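Local coordinates for protein multi-copper Oxidase CueO (PDB 6EVG) that is a copper-dependent, laccase-like oxidase that oxidises lignin model compounds and lignosulfonate, probably coupling their oxidation to reduction of oxygen, at residues A[236-249]-A[269-283]. Residues are numbered along the deposited sequence; the frame is centred on the assembly and turned at random.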
loop_
_atom_site.group_PDB
_atom_site.type_symbol
_atom_site.label_atom_id
_atom_site.label_comp_id
_atom_site.label_asym_id
_atom_site.label_seq_id
_atom_site.Cartn_x
_atom_site.Cartn_y
_atom_site.Cartn_z
ATOM N N ARG A 236 1.151 16.719 -6.063
ATOM C CA ARG A 236 1.655 18.019 -5.600
ATOM C C ARG A 236 0.488 18.774 -5.002
ATOM O O ARG A 236 -0.675 18.464 -5.263
ATOM C CB ARG A 236 2.306 18.855 -6.747
ATOM C CG ARG A 236 1.312 19.306 -7.800
ATOM C CD ARG A 236 1.865 20.453 -8.621
ATOM N NE ARG A 236 0.987 20.844 -9.688
ATOM C CZ ARG A 236 0.891 22.047 -10.206
ATOM N NH1 ARG A 236 1.514 23.076 -9.670
ATOM N NH2 ARG A 236 0.038 22.246 -11.206
ATOM N N LEU A 237 0.822 19.888 -4.323
ATOM C CA LEU A 237 -0.189 20.890 -4.023
ATOM C C LEU A 237 -0.200 21.959 -5.115
ATOM O O LEU A 237 0.791 22.167 -5.818
ATOM C CB LEU A 237 0.081 21.532 -2.643
ATOM C CG LEU A 237 -0.245 20.578 -1.469
ATOM C CD1 LEU A 237 0.229 20.883 -0.093
ATOM C CD2 LEU A 237 -1.675 20.138 -1.383
ATOM N N SER A 238 -1.358 22.553 -5.330
ATOM C CA SER A 238 -1.587 23.454 -6.454
ATOM C C SER A 238 -0.705 24.719 -6.367
ATOM O O SER A 238 -0.519 25.364 -7.427
ATOM C CB SER A 238 -3.047 23.798 -6.585
ATOM O OG SER A 238 -3.557 24.363 -5.428
ATOM N N ASP A 239 -0.240 25.106 -5.196
ATOM C CA ASP A 239 0.704 26.204 -5.050
ATOM C C ASP A 239 2.121 25.717 -4.837
ATOM O O ASP A 239 3.007 26.517 -4.449
ATOM C CB ASP A 239 0.263 27.162 -3.962
ATOM C CG ASP A 239 0.247 26.568 -2.618
ATOM O OD1 ASP A 239 0.665 25.403 -2.371
ATOM O OD2 ASP A 239 -0.268 27.316 -1.729
ATOM N N ASN A 240 2.399 24.445 -5.106
ATOM C CA ASN A 240 3.740 23.922 -5.047
ATOM C C ASN A 240 4.413 23.951 -3.724
ATOM O O ASN A 240 5.622 23.782 -3.637
ATOM C CB ASN A 240 4.654 24.537 -6.138
ATOM C CG ASN A 240 4.101 24.298 -7.523
ATOM O OD1 ASN A 240 3.867 23.143 -7.938
ATOM N ND2 ASN A 240 3.901 25.384 -8.252
ATOM N N ARG A 241 3.652 24.086 -2.633
ATOM C CA ARG A 241 4.303 24.085 -1.321
ATOM C C ARG A 241 4.913 22.733 -1.046
ATOM O O ARG A 241 4.443 21.686 -1.497
ATOM C CB ARG A 241 3.338 24.552 -0.235
ATOM C CG ARG A 241 2.239 23.570 0.094
ATOM C CD ARG A 241 1.301 24.102 1.172
ATOM N NE ARG A 241 0.478 25.171 0.625
ATOM C CZ ARG A 241 -0.382 25.827 1.340
ATOM N NH1 ARG A 241 -0.522 25.529 2.636
ATOM N NH2 ARG A 241 -1.145 26.703 0.746
ATOM N N PRO A 242 5.995 22.714 -0.275
ATOM C CA PRO A 242 6.724 21.459 -0.091
ATOM C C PRO A 242 5.932 20.433 0.718
ATOM O O PRO A 242 5.190 20.778 1.655
ATOM C CB PRO A 242 7.990 21.890 0.678
ATOM C CG PRO A 242 7.775 23.218 1.090
ATOM C CD PRO A 242 6.709 23.856 0.324
ATOM N N LEU A 243 6.143 19.192 0.348
ATOM C CA LEU A 243 5.709 18.015 1.086
ATOM C C LEU A 243 6.931 17.491 1.814
ATOM O O LEU A 243 7.856 16.974 1.144
ATOM C CB LEU A 243 5.072 16.973 0.201
ATOM C CG LEU A 243 4.010 17.441 -0.834
ATOM C CD1 LEU A 243 3.647 16.255 -1.707
ATOM C CD2 LEU A 243 2.942 18.318 -0.302
ATOM N N LEU A 244 6.993 17.626 3.134
ATOM C CA LEU A 244 8.158 17.175 3.867
ATOM C C LEU A 244 7.986 15.671 4.176
ATOM O O LEU A 244 7.177 15.307 5.023
ATOM C CB LEU A 244 8.368 17.971 5.149
ATOM C CG LEU A 244 9.576 17.515 5.996
ATOM C CD1 LEU A 244 10.888 17.781 5.264
ATOM C CD2 LEU A 244 9.550 18.229 7.309
ATOM N N VAL A 245 8.728 14.829 3.459
ATOM C CA VAL A 245 8.543 13.382 3.645
ATOM C C VAL A 245 9.302 12.942 4.879
ATOM O O VAL A 245 10.534 13.112 4.958
ATOM C CB VAL A 245 9.009 12.593 2.411
ATOM C CG1 VAL A 245 8.666 11.116 2.675
ATOM C CG2 VAL A 245 8.355 13.069 1.143
ATOM N N VAL A 246 8.579 12.391 5.858
ATOM C CA VAL A 246 9.172 11.937 7.088
ATOM C C VAL A 246 9.226 10.403 7.210
ATOM O O VAL A 246 9.975 9.930 8.083
ATOM C CB VAL A 246 8.476 12.523 8.332
ATOM C CG1 VAL A 246 8.635 14.039 8.362
ATOM C CG2 VAL A 246 7.005 12.127 8.471
ATOM N N ALA A 247 8.492 9.680 6.396
ATOM C CA ALA A 247 8.473 8.205 6.516
ATOM C C ALA A 247 7.955 7.632 5.231
ATOM O O ALA A 247 7.190 8.229 4.493
ATOM C CB ALA A 247 7.553 7.773 7.654
ATOM N N SER A 248 8.374 6.360 5.004
ATOM C CA SER A 248 7.712 5.508 3.999
ATOM C C SER A 248 7.275 4.196 4.679
ATOM O O SER A 248 7.070 4.193 5.901
ATOM C CB SER A 248 8.570 5.321 2.740
ATOM O OG SER A 248 7.832 4.688 1.688
ATOM N N ASP A 249 7.129 3.142 3.897
ATOM C CA ASP A 249 6.431 1.906 4.335
ATOM C C ASP A 249 6.920 1.424 5.687
ATOM O O ASP A 249 6.123 0.971 6.527
ATOM C CB ASP A 249 6.739 0.792 3.308
ATOM C CG ASP A 249 6.629 1.177 1.872
ATOM O OD1 ASP A 249 5.836 2.059 1.488
ATOM O OD2 ASP A 249 7.421 0.554 1.076
ATOM N N ARG A 269 3.392 3.564 0.910
ATOM C CA ARG A 269 2.924 4.593 1.844
ATOM C C ARG A 269 4.000 5.640 2.010
ATOM O O ARG A 269 5.184 5.321 2.103
ATOM C CB ARG A 269 2.594 4.030 3.253
ATOM C CG ARG A 269 1.387 3.098 3.312
ATOM C CD ARG A 269 1.688 1.654 2.940
ATOM N NE ARG A 269 2.491 1.011 3.964
ATOM C CZ ARG A 269 3.281 -0.031 3.754
ATOM N NH1 ARG A 269 3.437 -0.555 2.528
ATOM N NH2 ARG A 269 3.926 -0.583 4.787
ATOM N N TYR A 270 3.576 6.907 2.149
ATOM C CA TYR A 270 4.474 7.973 2.569
ATOM C C TYR A 270 3.721 8.841 3.588
ATOM O O TYR A 270 2.553 9.198 3.375
ATOM C CB TYR A 270 4.909 8.859 1.405
ATOM C CG TYR A 270 5.847 8.147 0.447
ATOM C CD1 TYR A 270 7.204 8.105 0.694
ATOM C CD2 TYR A 270 5.373 7.472 -0.658
ATOM C CE1 TYR A 270 8.068 7.437 -0.183
ATOM C CE2 TYR A 270 6.220 6.813 -1.536
ATOM C CZ TYR A 270 7.556 6.798 -1.271
ATOM O OH TYR A 270 8.444 6.087 -2.104
ATOM N N GLU A 271 4.437 9.213 4.647
ATOM C CA GLU A 271 3.910 10.217 5.601
ATOM C C GLU A 271 4.624 11.538 5.312
ATOM O O GLU A 271 5.872 11.563 5.233
ATOM C CB GLU A 271 4.142 9.798 7.032
ATOM C CG GLU A 271 3.572 8.435 7.414
ATOM C CD GLU A 271 3.710 8.105 8.868
ATOM O OE1 GLU A 271 3.437 8.962 9.711
ATOM O OE2 GLU A 271 4.145 6.989 9.172
ATOM N N VAL A 272 3.828 12.585 5.113
ATOM C CA VAL A 272 4.374 13.895 4.763
ATOM C C VAL A 272 3.816 14.940 5.691
ATOM O O VAL A 272 2.708 14.847 6.222
ATOM C CB VAL A 272 4.060 14.240 3.317
ATOM C CG1 VAL A 272 4.624 13.191 2.371
ATOM C CG2 VAL A 272 2.614 14.538 3.060
ATOM N N LEU A 273 4.619 15.983 5.913
ATOM C CA LEU A 273 4.153 17.168 6.655
ATOM C C LEU A 273 3.993 18.310 5.673
ATOM O O LEU A 273 4.889 18.589 4.882
ATOM C CB LEU A 273 5.146 17.545 7.751
ATOM C CG LEU A 273 5.516 16.506 8.765
ATOM C CD1 LEU A 273 6.393 17.024 9.865
ATOM C CD2 LEU A 273 4.417 15.741 9.341
ATOM N N VAL A 274 2.872 19.017 5.818
ATOM C CA VAL A 274 2.543 20.169 4.997
ATOM C C VAL A 274 2.224 21.321 5.941
ATOM O O VAL A 274 1.497 21.160 6.893
ATOM C CB VAL A 274 1.360 19.875 4.040
ATOM C CG1 VAL A 274 0.960 21.133 3.263
ATOM C CG2 VAL A 274 1.686 18.733 3.113
ATOM N N ASP A 275 2.807 22.498 5.655
ATOM C CA ASP A 275 2.575 23.689 6.475
ATOM C C ASP A 275 1.399 24.460 5.937
ATOM O O ASP A 275 1.472 25.026 4.848
ATOM C CB ASP A 275 3.842 24.549 6.502
ATOM C CG ASP A 275 3.771 25.666 7.538
ATOM O OD1 ASP A 275 2.749 25.873 8.157
ATOM O OD2 ASP A 275 4.846 26.271 7.720
ATOM N N PHE A 276 0.313 24.532 6.722
ATOM C CA PHE A 276 -0.901 25.285 6.377
ATOM C C PHE A 276 -0.973 26.633 7.091
ATOM O O PHE A 276 -2.008 27.304 7.059
ATOM C CB PHE A 276 -2.145 24.415 6.596
ATOM C CG PHE A 276 -2.276 23.274 5.614
ATOM C CD1 PHE A 276 -2.771 23.463 4.330
ATOM C CD2 PHE A 276 -1.957 22.007 5.983
ATOM C CE1 PHE A 276 -2.920 22.367 3.468
ATOM C CE2 PHE A 276 -2.140 20.926 5.125
ATOM C CZ PHE A 276 -2.569 21.100 3.870
ATOM N N SER A 277 0.138 27.045 7.691
ATOM C CA SER A 277 0.101 28.206 8.556
ATOM C C SER A 277 -0.185 29.494 7.882
ATOM O O SER A 277 -0.696 30.438 8.536
ATOM C CB SER A 277 1.360 28.372 9.397
ATOM O OG SER A 277 2.482 28.660 8.621
ATOM N N LYS A 278 0.040 29.564 6.582
ATOM C CA LYS A 278 -0.235 30.844 5.924
ATOM C C LYS A 278 -1.762 31.006 5.677
ATOM O O LYS A 278 -2.178 32.086 5.260
ATOM C CB LYS A 278 0.689 31.023 4.695
ATOM C CG LYS A 278 2.134 31.251 5.083
ATOM C CD LYS A 278 2.739 32.533 4.517
ATOM C CE LYS A 278 3.983 32.962 5.303
ATOM N NZ LYS A 278 5.100 31.979 5.240
ATOM N N GLY A 279 -2.574 29.948 5.985
ATOM C CA GLY A 279 -4.013 30.061 5.854
ATOM C C GLY A 279 -4.663 29.966 4.471
ATOM O O GLY A 279 -5.886 30.018 4.369
ATOM N N GLU A 280 -3.889 29.800 3.411
ATOM C CA GLU A 280 -4.448 29.724 2.052
ATOM C C GLU A 280 -4.943 28.301 1.673
ATOM O O GLU A 280 -4.173 27.295 1.943
ATOM C CB GLU A 280 -3.364 30.147 1.049
ATOM C CG GLU A 280 -2.840 31.565 1.269
ATOM C CD GLU A 280 -3.922 32.666 1.100
ATOM O OE1 GLU A 280 -4.949 32.404 0.424
ATOM O OE2 GLU A 280 -3.768 33.803 1.627
ATOM N N ALA A 281 -6.171 28.204 1.054
ATOM C CA ALA A 281 -6.683 26.939 0.517
ATOM C C ALA A 281 -5.824 26.450 -0.616
ATOM O O ALA A 281 -5.204 27.248 -1.309
ATOM C CB ALA A 281 -8.096 27.029 0.021
ATOM N N THR A 282 -5.754 25.112 -0.780
ATOM C CA THR A 282 -4.902 24.557 -1.803
ATOM C C THR A 282 -5.437 23.213 -2.193
ATOM O O THR A 282 -6.040 22.516 -1.372
ATOM C CB THR A 282 -3.430 24.470 -1.380
ATOM O OG1 THR A 282 -2.611 24.031 -2.469
ATOM C CG2 THR A 282 -3.209 23.630 -0.192
ATOM N N ASP A 283 -5.211 22.849 -3.457
ATOM C CA ASP A 283 -5.696 21.555 -3.982
ATOM C C ASP A 283 -4.563 20.551 -4.090
ATOM O O ASP A 283 -3.456 20.886 -4.475
ATOM C CB ASP A 283 -6.331 21.763 -5.363
ATOM C CG ASP A 283 -7.574 22.638 -5.298
ATOM O OD1 ASP A 283 -8.340 22.552 -4.361
ATOM O OD2 ASP A 283 -7.759 23.460 -6.219
HETATM O O HOH W 1 -3.196 27.849 -3.049
HETATM O O HOH W 2 -2.556 26.857 3.895
HETATM O O HOH W 3 4.524 22.777 3.306
HETATM O O HOH W 4 5.439 4.802 8.120
#
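Leu-244 and Leu-273 exchange two backbone hydrogen bonds, the first hydrogen-bonded pair of an antiparallel ladder between strands 243-248 and 269-275. Further along, Val-246 N donates to Glu-271 O (2.9 Å), Ala-247 N reaches the same oxygen weakly, and Glu-271 N returns a bond to Ala-247 O; with two residues facing one, this is a classic beta bulge. Beyond it, Ser-248 OG donates to Arg-269 O (2.8 Å) while lying over one face of the Tyr-270 ring, and Asp-249 OD1 receives Arg-269 N in a nearly straight bond (170°). Lys-461 NZ reaches both Ser-248 OG, by a hydrogen bond, and Asp-249 OD2, in a salt bridge.

At the other end, Ser-238 and Asp-283 pair through Ser-238 N to Asp-283 O (2.8 Å) and Asp-283 N to Ser-238 OG (3.0 Å). Arg-241 spans the two loops: NE and NH2 grip the Asp-239 carboxylate side-on through its syn lone pairs, whereas NH1 and NH2 make weak bonds to Asp-275 O and Glu-280 O. A bend at chi3 (72°) turns the guanidinium toward these carbonyls, and Thr-282 CG2 covers one face. With alanine in place of Arg-241, Asp-239 would probably lose its charged mate and the 237-240 turn its tie to the carbonyls flanking the 276-279 turn.

Apolar contacts fill the interior. Leu-237 CD1 meets Val-274 CG1 tip to tip at a tight 3.4 Å, Leu-243 CD2 lies alongside Val-274 CG2, and Val-245 CG2 touches Val-272 CG1 (3.9 Å).

Strands 243-248 and 269-275 belong to one sheet, 233-237 and 282-287 to another; the segments thus join both layers of a cupredoxin-like beta sandwich, the domain fold from which multicopper oxidases are built.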